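Local coordinates for protein formate oxidase (Aspergillus oryzae, PDB 5ZU2) that probably oxidises formate with bound FAD, as a member of the GMC oxidoreductase family, at residues 67-72 against 82-87. The protein carries 1 engineered substitution. Numbering follows the deposited sequence.
With FAD (flavin-adenine dinucleotide), chain D.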
loop_
_atom_site.group_PDB
_atom_site.type_symbol
_atom_site.label_atom_id
_atom_site.label_comp_id
_atom_site.label_asym_id
_atom_site.label_seq_id
_atom_site.Cartn_x
_atom_site.Cartn_y
_atom_site.Cartn_z
ATOM N N TYR A 67 13.451 3.965 -4.669
ATOM C CA TYR A 67 14.416 3.409 -3.726
ATOM C C TYR A 67 15.060 2.141 -4.272
ATOM O O TYR A 67 14.413 1.329 -4.938
ATOM C CB TYR A 67 13.749 3.069 -2.383
ATOM C CG TYR A 67 13.230 4.265 -1.628
ATOM C CD1 TYR A 67 14.080 5.294 -1.257
ATOM C CD2 TYR A 67 11.901 4.356 -1.264
ATOM C CE1 TYR A 67 13.612 6.404 -0.564
ATOM C CE2 TYR A 67 11.422 5.453 -0.565
ATOM C CZ TYR A 67 12.283 6.470 -0.217
ATOM O OH TYR A 67 11.815 7.567 0.466
ATOM N N LYS A 68 16.336 1.958 -3.958
ATOM C CA LYS A 68 16.922 0.628 -4.002
ATOM C C LYS A 68 16.411 -0.163 -2.807
ATOM O O LYS A 68 16.298 0.378 -1.704
ATOM C CB LYS A 68 18.448 0.702 -3.948
ATOM C CG LYS A 68 19.105 1.362 -5.156
ATOM C CD LYS A 68 20.601 1.411 -4.959
ATOM C CE LYS A 68 21.301 1.818 -6.240
ATOM N NZ LYS A 68 22.741 2.020 -5.955
ATOM N N THR A 69 16.083 -1.437 -3.028
ATOM C CA THR A 69 15.588 -2.279 -1.949
ATOM C C THR A 69 16.036 -3.716 -2.153
ATOM O O THR A 69 15.903 -4.248 -3.257
ATOM C CB THR A 69 14.057 -2.210 -1.875
ATOM O OG1 THR A 69 13.668 -0.900 -1.440
ATOM C CG2 THR A 69 13.531 -3.233 -0.904
ATOM N N THR A 70 16.535 -4.341 -1.084
ATOM C CA THR A 70 16.792 -5.785 -1.069
ATOM C C THR A 70 15.457 -6.520 -0.930
ATOM O O THR A 70 14.767 -6.368 0.087
ATOM C CB THR A 70 17.716 -6.191 0.091
ATOM O OG1 THR A 70 19.002 -5.579 -0.032
ATOM C CG2 THR A 70 17.905 -7.682 0.113
ATOM N N MET A 71 15.099 -7.314 -1.945
ATOM C CA MET A 71 13.824 -8.034 -1.967
ATOM C C MET A 71 13.873 -9.292 -1.118
ATOM O O MET A 71 12.929 -9.586 -0.380
ATOM C CB MET A 71 13.443 -8.409 -3.401
ATOM C CG MET A 71 13.240 -7.226 -4.334
ATOM S SD MET A 71 11.689 -6.312 -4.049
ATOM C CE MET A 71 12.348 -4.690 -3.839
ATOM N N VAL A 72 14.924 -10.086 -1.267
ATOM C CA VAL A 72 15.104 -11.291 -0.469
ATOM C C VAL A 72 16.571 -11.371 -0.081
ATOM O O VAL A 72 17.449 -10.965 -0.852
ATOM C CB VAL A 72 14.607 -12.590 -1.165
ATOM C CG1 VAL A 72 13.840 -12.318 -2.468
ATOM C CG2 VAL A 72 15.715 -13.623 -1.310
ATOM N N LYS A 82 15.740 -1.785 -8.067
ATOM C CA LYS A 82 15.459 -0.380 -8.158
ATOM C C LYS A 82 14.646 -0.214 -9.434
ATOM O O LYS A 82 15.042 -0.757 -10.470
ATOM C CB LYS A 82 16.717 0.491 -8.210
ATOM C CG LYS A 82 16.441 1.992 -8.316
ATOM C CD LYS A 82 17.730 2.770 -8.442
ATOM C CE LYS A 82 17.534 4.189 -8.947
ATOM N NZ LYS A 82 16.870 5.086 -7.978
ATOM N N PRO A 83 13.511 0.497 -9.397
ATOM C CA PRO A 83 12.942 1.205 -8.250
ATOM C C PRO A 83 11.977 0.388 -7.404
ATOM O O PRO A 83 11.176 -0.352 -7.968
ATOM C CB PRO A 83 12.169 2.345 -8.914
ATOM C CG PRO A 83 11.639 1.713 -10.173
ATOM C CD PRO A 83 12.692 0.696 -10.607
ATOM N N ASN A 84 12.039 0.553 -6.078
ATOM C CA ASN A 84 10.939 0.193 -5.185
ATOM C C ASN A 84 10.087 1.448 -5.007
ATOM O O ASN A 84 10.492 2.390 -4.316
ATOM C CB ASN A 84 11.459 -0.320 -3.845
ATOM C CG ASN A 84 10.351 -0.879 -2.964
ATOM O OD1 ASN A 84 9.246 -1.158 -3.429
ATOM N ND2 ASN A 84 10.655 -1.076 -1.694
ATOM N N THR A 85 8.923 1.473 -5.648
ATOM C CA THR A 85 8.223 2.725 -5.927
ATOM C C THR A 85 7.480 3.246 -4.700
ATOM O O THR A 85 6.879 2.479 -3.955
ATOM C CB THR A 85 7.275 2.500 -7.095
ATOM O OG1 THR A 85 8.057 2.269 -8.274
ATOM C CG2 THR A 85 6.304 3.681 -7.318
ATOM N N ARG A 86 7.571 4.556 -4.471
ATOM C CA ARG A 86 6.891 5.277 -3.395
ATOM C C ARG A 86 6.639 6.684 -3.899
ATOM O O ARG A 86 7.510 7.271 -4.544
ATOM C CB ARG A 86 7.736 5.376 -2.109
ATOM C CG ARG A 86 7.941 4.098 -1.301
ATOM C CD ARG A 86 6.677 3.768 -0.593
ATOM N NE ARG A 86 6.022 2.615 -1.184
ATOM C CZ ARG A 86 4.856 2.151 -0.764
ATOM N NH1 ARG A 86 4.226 2.762 0.233
ATOM N NH2 ARG A 86 4.320 1.085 -1.336
ATOM N N GLY A 87 5.484 7.244 -3.550
ATOM C CA GLY A 87 5.099 8.534 -4.100
ATOM C C GLY A 87 5.918 9.663 -3.508
ATOM O O GLY A 87 6.113 9.736 -2.290
HETATM P PA FAD D . 2.978 7.777 1.704
HETATM O O1A FAD D . 4.041 7.249 0.850
HETATM O O2A FAD D . 1.605 7.833 1.047
HETATM O O5B FAD D . 3.326 9.274 2.245
HETATM C C5B FAD D . 4.662 9.654 2.644
HETATM C C4B FAD D . 4.860 11.095 2.237
HETATM O O4B FAD D . 6.007 11.655 2.924
HETATM C C3B FAD D . 5.092 11.329 0.743
HETATM O O3B FAD D . 4.349 12.442 0.256
HETATM C C2B FAD D . 6.588 11.629 0.670
HETATM O O2B FAD D . 6.965 12.438 -0.450
HETATM C C1B FAD D . 6.798 12.356 1.994
HETATM N N9A FAD D . 8.183 12.335 2.451
HETATM C C8A FAD D . 8.935 11.212 2.658
HETATM N N7A FAD D . 10.154 11.454 3.070
HETATM C C5A FAD D . 10.223 12.834 3.109
HETATM C C6A FAD D . 11.262 13.719 3.461
HETATM N N6A FAD D . 12.478 13.313 3.842
HETATM N N1A FAD D . 10.999 15.048 3.414
HETATM C C2A FAD D . 9.784 15.445 3.030
HETATM N N3A FAD D . 8.731 14.705 2.667
HETATM C C4A FAD D . 9.017 13.397 2.726
HETATM N N1 FAD D . -2.506 0.165 -1.645
HETATM C C2 FAD D . -3.762 -0.325 -1.860
HETATM O O2 FAD D . -4.575 -0.451 -0.932
HETATM N N3 FAD D . -4.150 -0.692 -3.157
HETATM C C4 FAD D . -3.360 -0.617 -4.303
HETATM O O4 FAD D . -3.803 -0.984 -5.395
HETATM C C4X FAD D . -2.024 -0.086 -4.050
HETATM N N5 FAD D . -1.199 0.021 -5.066
HETATM C C5X FAD D . 0.065 0.524 -4.828
HETATM C C6 FAD D . 0.939 0.667 -5.911
HETATM C C7 FAD D . 2.218 1.182 -5.738
HETATM C C7M FAD D . 3.136 1.310 -6.932
HETATM C C8 FAD D . 2.633 1.575 -4.451
HETATM C C8M FAD D . 4.006 2.140 -4.224
HETATM C C9 FAD D . 1.758 1.447 -3.369
HETATM C C9A FAD D . 0.480 0.925 -3.546
HETATM N N10 FAD D . -0.445 0.799 -2.480
HETATM C C10 FAD D . -1.696 0.286 -2.693
HETATM C "C1'" FAD D . -0.063 1.122 -1.106
HETATM C "C2'" FAD D . -0.560 2.466 -0.609
HETATM O "O2'" FAD D . -0.545 3.419 -1.669
HETATM C "C3'" FAD D . 0.385 2.931 0.499
HETATM O "O3'" FAD D . 0.603 1.884 1.440
HETATM C "C4'" FAD D . -0.040 4.186 1.255
HETATM O "O4'" FAD D . -0.312 5.220 0.305
HETATM C "C5'" FAD D . 1.026 4.557 2.264
HETATM O "O5'" FAD D . 0.651 5.789 2.909
HETATM P P FAD D . 1.616 6.523 3.902
HETATM O O1P FAD D . 0.877 7.813 4.262
HETATM O O2P FAD D . 2.012 5.534 4.958
HETATM O O3P FAD D . 2.875 6.898 3.018
#
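Asn84 meets Tyr67 in an antiparallel, hydrogen-bonded bridge just beyond the beta hairpin of strands 67-74 and 77-81. In this GMC oxidoreductase the strand of Asn84 leads into residues of the FAD pocket. Asn84 N donates to Tyr67 O over 2.7 Å, nearly straight at 170° and in the carbonyl plane. The return bond, from Tyr67 N to Asn84 O, is weak at 3.4 Å. The chain turns a corner at Lys82, and a cis peptide bond precedes Pro83. Tyr67 and Asn84 form the one bridge pair between the two segments; after it the chain runs on to the flavin.

The tight part is buried. Asn84 has CG anti to its backbone N (chi1 -172°), which carries the amide across to Thr69. There Asn84 ND2 donates to Thr69 OG1 at 3.0 Å, with the hydroxyl close to the amide plane. Thr69 OG1 also makes a weak bond to Lys68 O. Tyr67 presents the CE2 edge of its ring to Arg86 CG, 3.8 Å away and near the ring plane. Its hydroxyl bonds to Glu270, an FAD-binding residue, and its ring meets that of Trp65, another.

The solvent side is looser. Lys68 and Lys82 touch there through aliphatic carbons, CG of Lys68 against CD of Lys82 at 3.8 Å. Their ammonium groups stay apart: Lys68 NZ and Lys82 NZ lie 6.9 Å from each other. Lys82 NZ bonds to Ala66 O.

Beyond the bridge, Thr85, Arg86 and Gly87 line the FAD pocket. The bends at chi2 and chi3 of Arg86 lead its guanidinium away from Tyr67 to the flavin. Arg86 NH2 bonds to Phe509 O, while Arg86 NE donates to Thr85 O at 2.9 Å, the oxygen lying 27° out of the guanidinium plane.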